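Local structure of phenolic acid decarboxylase (Sedimentibacter hydroxybenzoicus, 7AE5) at residues R270-P275 with S284-Q289; V177-L182 with C290-D295; F141-A146 with Y167-K172; G274-F279 with L308-P313. The protein catalyses the reversible, non-oxidative decarboxylation of 4-hydroxybenzoate and 3,4-dihydroxybenzoate using prenylated FMN and manganese. One frame throughout, in Å; residues are numbered along the deposited sequence.

Contact 1: residues R270-P275 with S284-Q289; sequences RTVEGP and SGARLQ
Glu273 and Gln289 form the tight side of this antiparallel pair. Gln289 CG sits 3.6 Å from Glu273 CB; both chains bend at chi2 and they cross at a slant. The Gln289 amide stands 82° to the Glu273 carboxylate, and NE2 gives OE1 only a weak hydrogen bond of 3.3 Å. The firmer partners of the carboxylate are Tyr142 OH and Arg168 NE, both on OE2. Beneath, the backbone is laced by four hydrogen bonds. Glu273 N reaches Arg287 O at 2.7 Å in a nearly straight bond (170°), and Gln289 N reaches Thr271 O at 2.8 Å.

The other face is apolar and looser. Val272 CG2 touches Leu288 CD2 at 3.9 Å, Val272 CG1 meets Ala286 CB at 4.1 Å, and the ShdD chain closes over them with Met57 and Cys31. The exposed residue is Arg287, on the Glu273 face, whose NH1 bonds back to Ala286 O at 3.2 Å. Past the strands, a cis peptide leads into Pro275, whose CB rests against Ser284 O. The strands flank an excursion carrying Glu278, the predicted proton donor. Glu273 joined to Arg168 near Glu278 is consistent with the Glu-Arg-Glu network of UbiD decarboxylases.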
loop_
_atom_site.group_PDB
_atom_site.type_symbol
_atom_site.label_atom_id
_atom_site.label_comp_id
_atom_site.label_asym_id
_atom_site.label_seq_id
_atom_site.Cartn_x
_atom_site.Cartn_y
_atom_site.Cartn_z
ATOM N N ARG C 270 2.586 11.085 -48.900
ATOM C CA ARG C 270 1.967 11.061 -47.581
ATOM C C ARG C 270 0.794 12.027 -47.586
ATOM O O ARG C 270 0.967 13.215 -47.877
ATOM C CB ARG C 270 2.973 11.438 -46.491
ATOM C CG ARG C 270 4.192 10.532 -46.444
ATOM C CD ARG C 270 3.831 9.119 -46.011
ATOM N NE ARG C 270 5.024 8.341 -45.705
ATOM C CZ ARG C 270 5.702 7.631 -46.597
ATOM N NH1 ARG C 270 5.310 7.551 -47.858
ATOM N NH2 ARG C 270 6.797 6.983 -46.213
ATOM N N THR C 271 -0.397 11.516 -47.278
ATOM C CA THR C 271 -1.607 12.325 -47.269
ATOM C C THR C 271 -2.409 12.014 -46.013
ATOM O O THR C 271 -2.256 10.956 -45.398
ATOM C CB THR C 271 -2.471 12.084 -48.514
ATOM O OG1 THR C 271 -2.822 10.698 -48.587
ATOM C CG2 THR C 271 -1.723 12.484 -49.778
ATOM N N VAL C 272 -3.275 12.956 -45.647
ATOM C CA VAL C 272 -4.056 12.872 -44.417
ATOM C C VAL C 272 -4.987 11.669 -44.455
ATOM O O VAL C 272 -5.947 11.634 -45.233
ATOM C CB VAL C 272 -4.851 14.169 -44.182
ATOM C CG1 VAL C 272 -5.462 14.168 -42.793
ATOM C CG2 VAL C 272 -3.951 15.376 -44.370
ATOM N N GLU C 273 -4.710 10.678 -43.612
ATOM C CA GLU C 273 -5.570 9.518 -43.433
ATOM C C GLU C 273 -6.186 9.560 -42.042
ATOM O O GLU C 273 -5.510 9.891 -41.064
ATOM C CB GLU C 273 -4.790 8.214 -43.624
ATOM C CG GLU C 273 -5.653 6.962 -43.659
ATOM C CD GLU C 273 -5.848 6.336 -42.286
ATOM O OE1 GLU C 273 -5.186 6.778 -41.324
ATOM O OE2 GLU C 273 -6.668 5.400 -42.173
ATOM N N GLY C 274 -7.468 9.223 -41.956
ATOM C CA GLY C 274 -8.169 9.253 -40.697
ATOM C C GLY C 274 -9.011 10.502 -40.535
ATOM O O GLY C 274 -9.046 11.370 -41.412
ATOM N N PRO C 275 -9.715 10.619 -39.396
ATOM C CA PRO C 275 -9.691 9.640 -38.306
ATOM C C PRO C 275 -10.533 8.404 -38.601
ATOM O O PRO C 275 -11.301 8.383 -39.561
ATOM C CB PRO C 275 -10.273 10.415 -37.112
ATOM C CG PRO C 275 -10.689 11.766 -37.637
ATOM C CD PRO C 275 -10.661 11.712 -39.128
ATOM N N SER C 284 -9.027 6.993 -33.892
ATOM C CA SER C 284 -7.615 7.276 -34.079
ATOM C C SER C 284 -7.419 8.756 -34.397
ATOM O O SER C 284 -8.373 9.521 -34.572
ATOM C CB SER C 284 -7.037 6.424 -35.208
ATOM O OG SER C 284 -7.187 7.073 -36.459
ATOM N N GLY C 285 -6.159 9.160 -34.476
ATOM C CA GLY C 285 -5.838 10.495 -34.920
ATOM C C GLY C 285 -5.618 10.562 -36.418
ATOM O O GLY C 285 -5.339 9.559 -37.073
ATOM N N ALA C 286 -5.765 11.764 -36.967
ATOM C CA ALA C 286 -5.461 11.990 -38.371
ATOM C C ALA C 286 -3.954 12.131 -38.540
ATOM O O ALA C 286 -3.315 12.926 -37.843
ATOM C CB ALA C 286 -6.182 13.234 -38.885
ATOM N N ARG C 287 -3.384 11.341 -39.448
ATOM C CA ARG C 287 -1.948 11.345 -39.682
ATOM C C ARG C 287 -1.681 11.353 -41.179
ATOM O O ARG C 287 -2.554 11.036 -41.990
ATOM C CB ARG C 287 -1.261 10.134 -39.036
ATOM C CG ARG C 287 -1.398 10.075 -37.522
ATOM C CD ARG C 287 -0.193 10.681 -36.820
ATOM N NE ARG C 287 -0.310 10.591 -35.368
ATOM C CZ ARG C 287 -1.034 11.412 -34.618
ATOM N NH1 ARG C 287 -1.710 12.418 -35.148
ATOM N NH2 ARG C 287 -1.080 11.218 -33.302
ATOM N N LEU C 288 -0.454 11.724 -41.536
ATOM C CA LEU C 288 -0.013 11.697 -42.929
ATOM C C LEU C 288 0.477 10.290 -43.236
ATOM O O LEU C 288 1.602 9.919 -42.892
ATOM C CB LEU C 288 1.076 12.735 -43.173
ATOM C CG LEU C 288 0.633 14.198 -43.153
ATOM C CD1 LEU C 288 1.838 15.115 -43.031
ATOM C CD2 LEU C 288 -0.171 14.525 -44.399
ATOM N N GLN C 289 -0.370 9.499 -43.882
ATOM C CA GLN C 289 -0.096 8.095 -44.144
ATOM C C GLN C 289 0.057 7.864 -45.643
ATOM O O GLN C 289 -0.003 8.791 -46.456
ATOM C CB GLN C 289 -1.198 7.217 -43.548
ATOM C CG GLN C 289 -1.587 7.633 -42.138
ATOM C CD GLN C 289 -1.303 6.564 -41.098
ATOM O OE1 GLN C 289 -0.315 5.834 -41.187
ATOM N NE2 GLN C 289 -2.166 6.481 -40.092
#

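Contact 2: residues V177-L182 with C290-D295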
loop_
_atom_site.group_PDB
_atom_site.type_symbol
_atom_site.label_atom_id
_atom_site.label_comp_id
_atom_site.label_asym_id
_atom_site.label_seq_id
_atom_site.Cartn_x
_atom_site.Cartn_y
_atom_site.Cartn_z
ATOM N N VAL C 177 -6.518 4.811 -52.528
ATOM C CA VAL C 177 -6.886 4.531 -51.149
ATOM C C VAL C 177 -5.700 4.829 -50.242
ATOM O O VAL C 177 -4.543 4.812 -50.667
ATOM C CB VAL C 177 -7.345 3.069 -50.943
ATOM C CG1 VAL C 177 -8.659 2.807 -51.663
ATOM C CG2 VAL C 177 -6.266 2.099 -51.403
ATOM N N GLY C 178 -6.007 5.107 -48.972
ATOM C CA GLY C 178 -4.981 5.226 -47.961
ATOM C C GLY C 178 -4.760 3.922 -47.213
ATOM O O GLY C 178 -5.605 3.028 -47.215
ATOM N N ILE C 179 -3.599 3.816 -46.564
ATOM C CA ILE C 179 -3.238 2.607 -45.832
ATOM C C ILE C 179 -2.162 2.960 -44.814
ATOM O O ILE C 179 -1.429 3.939 -44.975
ATOM C CB ILE C 179 -2.776 1.488 -46.802
ATOM C CG1 ILE C 179 -2.941 0.111 -46.156
ATOM C CG2 ILE C 179 -1.338 1.716 -47.249
ATOM C CD1 ILE C 179 -2.537 -1.035 -47.056
ATOM N N GLN C 180 -2.075 2.161 -43.750
ATOM C CA GLN C 180 -1.134 2.380 -42.652
ATOM C C GLN C 180 0.094 1.508 -42.889
ATOM O O GLN C 180 0.110 0.334 -42.518
ATOM C CB GLN C 180 -1.782 2.050 -41.313
ATOM C CG GLN C 180 -2.865 3.013 -40.877
ATOM C CD GLN C 180 -3.382 2.690 -39.491
ATOM O OE1 GLN C 180 -3.857 1.583 -39.237
ATOM N NE2 GLN C 180 -3.285 3.653 -38.582
ATOM N N ALA C 181 1.139 2.101 -43.471
ATOM C CA ALA C 181 2.273 1.314 -43.950
ATOM C C ALA C 181 3.096 0.732 -42.804
ATOM O O ALA C 181 3.555 -0.414 -42.887
ATOM C CB ALA C 181 3.152 2.173 -44.856
ATOM N N LEU C 182 3.317 1.505 -41.737
ATOM C CA LEU C 182 4.100 0.993 -40.617
ATOM C C LEU C 182 3.368 -0.138 -39.904
ATOM O O LEU C 182 4.003 -1.088 -39.428
ATOM C CB LEU C 182 4.431 2.129 -39.647
ATOM C CG LEU C 182 5.786 2.125 -38.923
ATOM C CD1 LEU C 182 5.923 3.363 -38.051
ATOM C CD2 LEU C 182 6.017 0.870 -38.090
ATOM N N CYS C 290 0.255 6.604 -46.008
ATOM C CA CYS C 290 0.573 6.254 -47.380
ATOM C C CYS C 290 -0.694 6.082 -48.201
ATOM O O CYS C 290 -1.762 5.759 -47.671
ATOM C CB CYS C 290 1.383 4.961 -47.431
ATOM S SG CYS C 290 3.102 5.155 -46.969
ATOM N N GLU C 291 -0.565 6.290 -49.509
ATOM C CA GLU C 291 -1.636 5.996 -50.446
ATOM C C GLU C 291 -1.247 4.878 -51.405
ATOM O O GLU C 291 -0.070 4.653 -51.705
ATOM C CB GLU C 291 -2.052 7.226 -51.259
ATOM C CG GLU C 291 -2.818 8.273 -50.483
ATOM C CD GLU C 291 -3.503 9.275 -51.398
ATOM O OE1 GLU C 291 -3.442 9.095 -52.633
ATOM O OE2 GLU C 291 -4.132 10.225 -50.883
ATOM N N VAL C 292 -2.274 4.177 -51.873
ATOM C CA VAL C 292 -2.136 3.082 -52.820
ATOM C C VAL C 292 -2.913 3.447 -54.076
ATOM O O VAL C 292 -4.090 3.816 -53.998
ATOM C CB VAL C 292 -2.646 1.753 -52.227
ATOM C CG1 VAL C 292 -2.586 0.623 -53.265
ATOM C CG2 VAL C 292 -1.859 1.386 -50.982
ATOM N N LYS C 293 -2.256 3.354 -55.227
ATOM C CA LYS C 293 -2.950 3.452 -56.500
ATOM C C LYS C 293 -3.471 2.074 -56.873
ATOM O O LYS C 293 -2.781 1.070 -56.692
ATOM C CB LYS C 293 -2.031 3.987 -57.600
ATOM C CG LYS C 293 -2.773 4.463 -58.837
ATOM C CD LYS C 293 -1.819 5.034 -59.870
ATOM C CE LYS C 293 -2.293 6.391 -60.365
ATOM N NZ LYS C 293 -3.604 6.309 -61.068
ATOM N N ILE C 294 -4.700 2.029 -57.371
ATOM C CA ILE C 294 -5.353 0.775 -57.724
ATOM C C ILE C 294 -5.248 0.621 -59.235
ATOM O O ILE C 294 -5.870 1.374 -59.992
ATOM C CB ILE C 294 -6.807 0.745 -57.235
ATOM C CG1 ILE C 294 -6.831 0.430 -55.738
ATOM C CG2 ILE C 294 -7.615 -0.295 -57.998
ATOM C CD1 ILE C 294 -8.197 0.506 -55.118
ATOM N N ASP C 295 -4.436 -0.342 -59.675
ATOM C CA ASP C 295 -4.131 -0.514 -61.090
ATOM C C ASP C 295 -5.109 -1.434 -61.808
ATOM O O ASP C 295 -5.303 -1.289 -63.020
ATOM C CB ASP C 295 -2.710 -1.060 -61.261
ATOM C CG ASP C 295 -1.657 -0.149 -60.659
ATOM O OD1 ASP C 295 -1.463 0.967 -61.185
ATOM O OD2 ASP C 295 -1.023 -0.551 -59.660
#
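Cys290 meets Ile179 and Ala181 at the start of an antiparallel strand pairing in the flavin-binding domain of this UbiD enzyme, where residues 177-179 run against the long strand 287-299. Cys290 O accepts Ile179 N at 2.9 Å, while the return bond from Cys290 N to Ile179 O is weak, so the ladder slackens as the first strand gives way to a loop. That loop brings up Ala181: with SG anti to its own carbonyl carbon (chi1 -76°), the sulfur of Cys290 meets Ala181 CB at 3.7 Å.

Glu291 follows, opposite Gly178 in a non-hydrogen-bonded pair. The two CA atoms come within 4.2 Å, and Glu291 CA makes a CA-H...O contact of 3.1 Å with Val177 O. Its side chain turns to the other face of the sheet from Cys290 and Val292, where the carboxylate is held by Arg176, Lys172 and Thr271, a buried acid with two cationic partners that would be expected to stay ionised.

Val292 closes the second hydrogen-bonded pair. Its N gives Val177 O a short bond of 2.6 Å, nearly in line with the carbonyl, and Val177 N answers to Val292 O. Side chains pack here too: Val177 CG2 lies 3.7 Å from Val292 CB, and the CG2 methyls of Val292 and Ile179 meet at 3.8 Å. Ile265 of the adjacent strand 259-265 and Ile203 of strand 201-207 border this greasy layer. Further along, Ile294 swings its end back, crossing Val177 at about a right angle, with Ile294 CD1 4.2 Å from Val177 CG1.

Contact 3: residues F141-A146 with Y167-K172; sequences FYISKA and YRIQVK
Tyr142 lays one face of its ring on Gln170. Gln170 CB points at the ring in a CH-pi contact, 3.6 Å from the centroid and 24° off the normal, displaced toward the rim near CZ. With CG anti to the backbone N (chi1 -179°) and an extended chain beyond it, Gln170 runs on under the phenol, its amide tilted 28° from the ring plane. At the ring edge, Arg168 CG comes within 3.8 Å of Tyr142 CE2. On the opposite face of the sheet Ile143 and Ile169 bring their CB atoms to 3.8 Å. Two backbone bonds join them, with Ile143 N to Ile169 O a short 2.6 Å. Val171 N adds a bond to Phe141 O, and one water bridges Phe141 N and Val171 O.

The next shell fixes both polar ends. Tyr142 OH is hydrogen-bonded to Glu273, which also pairs with Arg168, and Gln170 OE1 takes Gly274 N.

Tyr167 and Arg168 belong to the predicted prenylated-FMN site. Strand 169-173 runs between strands 142-143 and 176-179, with Ile169 packed on Val177 and Ile179, while Ile143 and Ala146 pack on strand 201-207.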
loop_
_atom_site.group_PDB
_atom_site.type_symbol
_atom_site.label_atom_id
_atom_site.label_comp_id
_atom_site.label_asym_id
_atom_site.label_seq_id
_atom_site.Cartn_x
_atom_site.Cartn_y
_atom_site.Cartn_z
ATOM N N PHE C 141 -14.934 7.417 -46.467
ATOM C CA PHE C 141 -15.559 6.103 -46.553
ATOM C C PHE C 141 -14.468 5.040 -46.505
ATOM O O PHE C 141 -13.460 5.149 -47.211
ATOM C CB PHE C 141 -16.384 5.973 -47.835
ATOM C CG PHE C 141 -17.338 7.115 -48.065
ATOM C CD1 PHE C 141 -17.949 7.759 -46.999
ATOM C CD2 PHE C 141 -17.622 7.546 -49.351
ATOM C CE1 PHE C 141 -18.822 8.812 -47.214
ATOM C CE2 PHE C 141 -18.496 8.596 -49.571
ATOM C CZ PHE C 141 -19.096 9.229 -48.503
ATOM N N TYR C 142 -14.665 4.021 -45.674
ATOM C CA TYR C 142 -13.607 3.080 -45.341
ATOM C C TYR C 142 -13.961 1.665 -45.772
ATOM O O TYR C 142 -15.104 1.224 -45.619
ATOM C CB TYR C 142 -13.327 3.089 -43.840
ATOM C CG TYR C 142 -12.202 4.008 -43.423
ATOM C CD1 TYR C 142 -12.409 5.374 -43.282
ATOM C CD2 TYR C 142 -10.936 3.507 -43.156
ATOM C CE1 TYR C 142 -11.384 6.216 -42.891
ATOM C CE2 TYR C 142 -9.906 4.340 -42.768
ATOM C CZ TYR C 142 -10.136 5.691 -42.636
ATOM O OH TYR C 142 -9.109 6.515 -42.249
ATOM N N ILE C 143 -12.967 0.966 -46.310
ATOM C CA ILE C 143 -13.013 -0.483 -46.466
ATOM C C ILE C 143 -12.356 -1.072 -45.223
ATOM O O ILE C 143 -11.140 -0.967 -45.044
ATOM C CB ILE C 143 -12.301 -0.934 -47.747
ATOM C CG1 ILE C 143 -12.915 -0.252 -48.969
ATOM C CG2 ILE C 143 -12.362 -2.443 -47.892
ATOM C CD1 ILE C 143 -12.066 -0.365 -50.212
ATOM N N SER C 144 -13.158 -1.688 -44.357
ATOM C CA SER C 144 -12.726 -2.021 -43.007
ATOM C C SER C 144 -12.509 -3.509 -42.769
ATOM O O SER C 144 -12.168 -3.893 -41.645
ATOM C CB SER C 144 -13.742 -1.488 -41.993
ATOM O OG SER C 144 -14.883 -2.325 -41.938
ATOM N N LYS C 145 -12.687 -4.359 -43.781
ATOM C CA LYS C 145 -12.554 -5.796 -43.566
ATOM C C LYS C 145 -11.785 -6.465 -44.701
ATOM O O LYS C 145 -12.053 -7.623 -45.039
ATOM C CB LYS C 145 -13.926 -6.452 -43.402
ATOM C CG LYS C 145 -13.917 -7.714 -42.559
ATOM C CD LYS C 145 -15.256 -8.414 -42.630
ATOM C CE LYS C 145 -15.287 -9.634 -41.734
ATOM N NZ LYS C 145 -16.650 -10.232 -41.707
ATOM N N ALA C 146 -10.829 -5.758 -45.293
ATOM C CA ALA C 146 -10.063 -6.314 -46.395
ATOM C C ALA C 146 -8.916 -7.177 -45.885
ATOM O O ALA C 146 -8.389 -6.967 -44.788
ATOM C CB ALA C 146 -9.515 -5.197 -47.282
ATOM N N TYR C 167 -5.983 -4.429 -42.681
ATOM C CA TYR C 167 -5.614 -3.039 -42.469
ATOM C C TYR C 167 -6.743 -2.159 -42.977
ATOM O O TYR C 167 -7.337 -2.447 -44.020
ATOM C CB TYR C 167 -4.300 -2.696 -43.183
ATOM C CG TYR C 167 -3.189 -3.677 -42.885
ATOM C CD1 TYR C 167 -2.611 -3.736 -41.623
ATOM C CD2 TYR C 167 -2.732 -4.556 -43.857
ATOM C CE1 TYR C 167 -1.601 -4.637 -41.343
ATOM C CE2 TYR C 167 -1.722 -5.459 -43.586
ATOM C CZ TYR C 167 -1.160 -5.496 -42.326
ATOM O OH TYR C 167 -0.155 -6.393 -42.048
ATOM N N ARG C 168 -7.043 -1.098 -42.235
ATOM C CA ARG C 168 -8.119 -0.205 -42.637
ATOM C C ARG C 168 -7.741 0.536 -43.915
ATOM O O ARG C 168 -6.603 0.983 -44.086
ATOM C CB ARG C 168 -8.454 0.777 -41.512
ATOM C CG ARG C 168 -7.436 1.878 -41.278
ATOM C CD ARG C 168 -7.631 2.493 -39.909
ATOM N NE ARG C 168 -6.973 3.787 -39.788
ATOM C CZ ARG C 168 -6.467 4.262 -38.660
ATOM N NH1 ARG C 168 -6.511 3.566 -37.536
ATOM N NH2 ARG C 168 -5.903 5.467 -38.658
ATOM N N ILE C 169 -8.705 0.642 -44.824
ATOM C CA ILE C 169 -8.483 1.176 -46.162
ATOM C C ILE C 169 -9.419 2.362 -46.341
ATOM O O ILE C 169 -10.634 2.183 -46.499
ATOM C CB ILE C 169 -8.725 0.113 -47.243
ATOM C CG1 ILE C 169 -7.770 -1.068 -47.059
ATOM C CG2 ILE C 169 -8.570 0.708 -48.626
ATOM C CD1 ILE C 169 -6.317 -0.720 -47.279
ATOM N N GLN C 170 -8.865 3.572 -46.312
ATOM C CA GLN C 170 -9.648 4.780 -46.542
ATOM C C GLN C 170 -9.681 5.080 -48.034
ATOM O O GLN C 170 -8.630 5.233 -48.664
ATOM C CB GLN C 170 -9.079 5.978 -45.786
ATOM C CG GLN C 170 -9.896 7.246 -46.009
ATOM C CD GLN C 170 -9.319 8.462 -45.316
ATOM O OE1 GLN C 170 -8.413 8.351 -44.493
ATOM N NE2 GLN C 170 -9.846 9.635 -45.647
ATOM N N VAL C 171 -10.885 5.174 -48.591
ATOM C CA VAL C 171 -11.039 5.557 -49.989
ATOM C C VAL C 171 -10.677 7.029 -50.131
ATOM O O VAL C 171 -11.309 7.900 -49.521
ATOM C CB VAL C 171 -12.465 5.280 -50.480
ATOM C CG1 VAL C 171 -12.641 5.778 -51.909
ATOM C CG2 VAL C 171 -12.779 3.797 -50.382
ATOM N N LYS C 172 -9.649 7.313 -50.928
ATOM C CA LYS C 172 -9.229 8.683 -51.194
ATOM C C LYS C 172 -9.772 9.228 -52.506
ATOM O O LYS C 172 -10.024 10.433 -52.605
ATOM C CB LYS C 172 -7.699 8.779 -51.203
ATOM C CG LYS C 172 -7.047 8.455 -49.867
ATOM C CD LYS C 172 -7.479 9.439 -48.792
ATOM C CE LYS C 172 -6.475 9.491 -47.652
ATOM N NZ LYS C 172 -5.265 10.282 -48.005
HETATM O O HOH W 1 -14.111 8.033 -49.117
#

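Contact 4: residues G274-F279 with L308-P313; sequences GPFGEF and LYLGIP
The segment carrying Glu278, predicted proton donor of the decarboxylase, is backed by Leu310, from the loop that links strand 304-306 to helix 316-320. Leu310 carries most of this contact. Its CG sits between the backbone N and the carbonyl carbon (chi1 84°), the crowded position, and from there the two methyls part. CD2 comes to Phe276 obliquely, 3.7 Å from CE2 and as near to CZ. The other methyl lies against the main chain: Leu310 CD1 is 3.8 Å from Gly277 O and 3.9 Å from Glu278 C. Gly277 has no side chain, which leaves its backbone open to the leucine.

A second, smaller touch lies further along, where Pro313 CG abuts Phe279 O at 3.6 Å. The contact is thus van der Waals in character; Leu310 O bonds instead to Asn135 ND2. Phe276 also stacks on Tyr142, and its N is weakly bonded to Ser284 OG. Ile317 of helix 316-320 packs on Leu310, and Trp402 of the second subunit packs on Pro313, so the loop is wedged between the active-site segment, that helix and a neighbouring copy of the enzyme.

The side chains of Glu278 and Phe279 leave the backbone away from the loop. Glu278 OE1 makes a long, weak ion pair with Arg168 NH1, and Phe279 meets His349 edge to face. An acidic residue beside an arginine, with apolar packing behind its backbone, is consistent with the proton-donor site of UbiD decarboxylases.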
loop_
_atom_site.group_PDB
_atom_site.type_symbol
_atom_site.label_atom_id
_atom_site.label_comp_id
_atom_site.label_asym_id
_atom_site.label_seq_id
_atom_site.Cartn_x
_atom_site.Cartn_y
_atom_site.Cartn_z
ATOM N N GLY C 274 -7.468 9.223 -41.956
ATOM C CA GLY C 274 -8.169 9.253 -40.697
ATOM C C GLY C 274 -9.011 10.502 -40.535
ATOM O O GLY C 274 -9.046 11.370 -41.412
ATOM N N PRO C 275 -9.715 10.619 -39.396
ATOM C CA PRO C 275 -9.691 9.640 -38.306
ATOM C C PRO C 275 -10.533 8.404 -38.601
ATOM O O PRO C 275 -11.301 8.383 -39.561
ATOM C CB PRO C 275 -10.273 10.415 -37.112
ATOM C CG PRO C 275 -10.689 11.766 -37.637
ATOM C CD PRO C 275 -10.661 11.712 -39.128
ATOM N N PHE C 276 -10.367 7.374 -37.778
ATOM C CA PHE C 276 -11.129 6.145 -37.926
ATOM C C PHE C 276 -11.167 5.449 -36.577
ATOM O O PHE C 276 -10.320 5.686 -35.712
ATOM C CB PHE C 276 -10.527 5.226 -38.996
ATOM C CG PHE C 276 -11.403 4.056 -39.356
ATOM C CD1 PHE C 276 -12.566 4.242 -40.084
ATOM C CD2 PHE C 276 -11.064 2.770 -38.963
ATOM C CE1 PHE C 276 -13.373 3.170 -40.411
ATOM C CE2 PHE C 276 -11.867 1.693 -39.289
ATOM C CZ PHE C 276 -13.023 1.893 -40.014
ATOM N N GLY C 277 -12.165 4.587 -36.410
ATOM C CA GLY C 277 -12.283 3.836 -35.183
ATOM C C GLY C 277 -11.159 2.835 -35.006
ATOM O O GLY C 277 -10.523 2.385 -35.959
ATOM N N GLU C 278 -10.902 2.503 -33.745
ATOM C CA GLU C 278 -9.958 1.460 -33.378
ATOM C C GLU C 278 -10.604 0.578 -32.319
ATOM O O GLU C 278 -11.572 0.973 -31.664
ATOM C CB GLU C 278 -8.631 2.045 -32.867
ATOM C CG GLU C 278 -8.150 3.260 -33.658
ATOM C CD GLU C 278 -6.653 3.487 -33.553
ATOM O OE1 GLU C 278 -5.895 2.754 -34.223
ATOM O OE2 GLU C 278 -6.236 4.399 -32.806
ATOM N N PHE C 279 -10.053 -0.626 -32.149
ATOM C CA PHE C 279 -10.693 -1.632 -31.303
ATOM C C PHE C 279 -10.854 -1.222 -29.835
ATOM O O PHE C 279 -11.726 -1.780 -29.159
ATOM C CB PHE C 279 -9.950 -2.974 -31.406
ATOM C CG PHE C 279 -8.565 -2.971 -30.822
ATOM C CD1 PHE C 279 -8.361 -3.282 -29.487
ATOM C CD2 PHE C 279 -7.465 -2.689 -31.615
ATOM C CE1 PHE C 279 -7.089 -3.284 -28.948
ATOM C CE2 PHE C 279 -6.187 -2.694 -31.082
ATOM C CZ PHE C 279 -5.999 -2.991 -29.747
ATOM N N LEU C 308 -17.216 -4.248 -42.331
ATOM C CA LEU C 308 -17.308 -4.441 -40.892
ATOM C C LEU C 308 -17.598 -3.117 -40.202
ATOM O O LEU C 308 -17.012 -2.086 -40.546
ATOM C CB LEU C 308 -16.005 -5.056 -40.344
ATOM C CG LEU C 308 -15.650 -5.021 -38.851
ATOM C CD1 LEU C 308 -14.753 -6.198 -38.524
ATOM C CD2 LEU C 308 -14.943 -3.727 -38.450
ATOM N N TYR C 309 -18.500 -3.151 -39.227
ATOM C CA TYR C 309 -18.689 -2.030 -38.319
ATOM C C TYR C 309 -17.922 -2.278 -37.028
ATOM O O TYR C 309 -17.935 -3.388 -36.487
ATOM C CB TYR C 309 -20.167 -1.798 -37.989
ATOM C CG TYR C 309 -20.349 -0.733 -36.926
ATOM C CD1 TYR C 309 -20.240 0.616 -37.243
ATOM C CD2 TYR C 309 -20.591 -1.076 -35.600
ATOM C CE1 TYR C 309 -20.389 1.592 -36.278
ATOM C CE2 TYR C 309 -20.739 -0.107 -34.627
ATOM C CZ TYR C 309 -20.637 1.227 -34.972
ATOM O OH TYR C 309 -20.782 2.202 -34.011
ATOM N N LEU C 310 -17.261 -1.235 -36.533
ATOM C CA LEU C 310 -16.631 -1.268 -35.224
ATOM C C LEU C 310 -16.979 0.007 -34.469
ATOM O O LEU C 310 -17.145 1.078 -35.061
ATOM C CB LEU C 310 -15.101 -1.437 -35.318
ATOM C CG LEU C 310 -14.205 -0.215 -35.536
ATOM C CD1 LEU C 310 -12.752 -0.593 -35.296
ATOM C CD2 LEU C 310 -14.384 0.347 -36.936
ATOM N N GLY C 311 -17.108 -0.130 -33.154
ATOM C CA GLY C 311 -17.455 0.979 -32.293
ATOM C C GLY C 311 -17.111 0.668 -30.854
ATOM O O GLY C 311 -16.048 0.102 -30.576
ATOM N N ILE C 312 -17.997 1.021 -29.930
ATOM C CA ILE C 312 -17.798 0.673 -28.528
ATOM C C ILE C 312 -17.982 -0.835 -28.389
ATOM O O ILE C 312 -19.034 -1.369 -28.771
ATOM C CB ILE C 312 -18.752 1.454 -27.613
ATOM C CG1 ILE C 312 -18.300 2.916 -27.514
ATOM C CG2 ILE C 312 -18.812 0.812 -26.234
ATOM C CD1 ILE C 312 -19.411 3.885 -27.176
ATOM N N PRO C 313 -16.987 -1.554 -27.870
ATOM C CA PRO C 313 -17.081 -3.016 -27.807
ATOM C C PRO C 313 -18.247 -3.469 -26.940
ATOM O O PRO C 313 -18.659 -2.776 -26.008
ATOM C CB PRO C 313 -15.735 -3.431 -27.195
ATOM C CG PRO C 313 -14.824 -2.277 -27.467
ATOM C CD PRO C 313 -15.690 -1.062 -27.376
#

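In the fold
Contacts 1, 2 and 3 belong to one antiparallel sheet, while contact 4 joins a short strand segment to a loop beside it. Strand 287-299 serves contacts 1 and 2, and strands 169-173 and 176-179, neighbours in the sheet, carry contact 3 into contact 2. Contacts 2, 3 and 4 are buried; contact 1 is partly open, with the ShdD chain against it. Their chemistry follows: ladder bonds with an aliphatic layer in contact 2, a ring and polar side chains near the cofactor site in contact 3, a carboxylate tied to its neighbours in contact 1, and van der Waals packing of a leucine and a proline on a ring and on backbone in contact 4. Contacts 1 and 4 share Gly274 and Pro275.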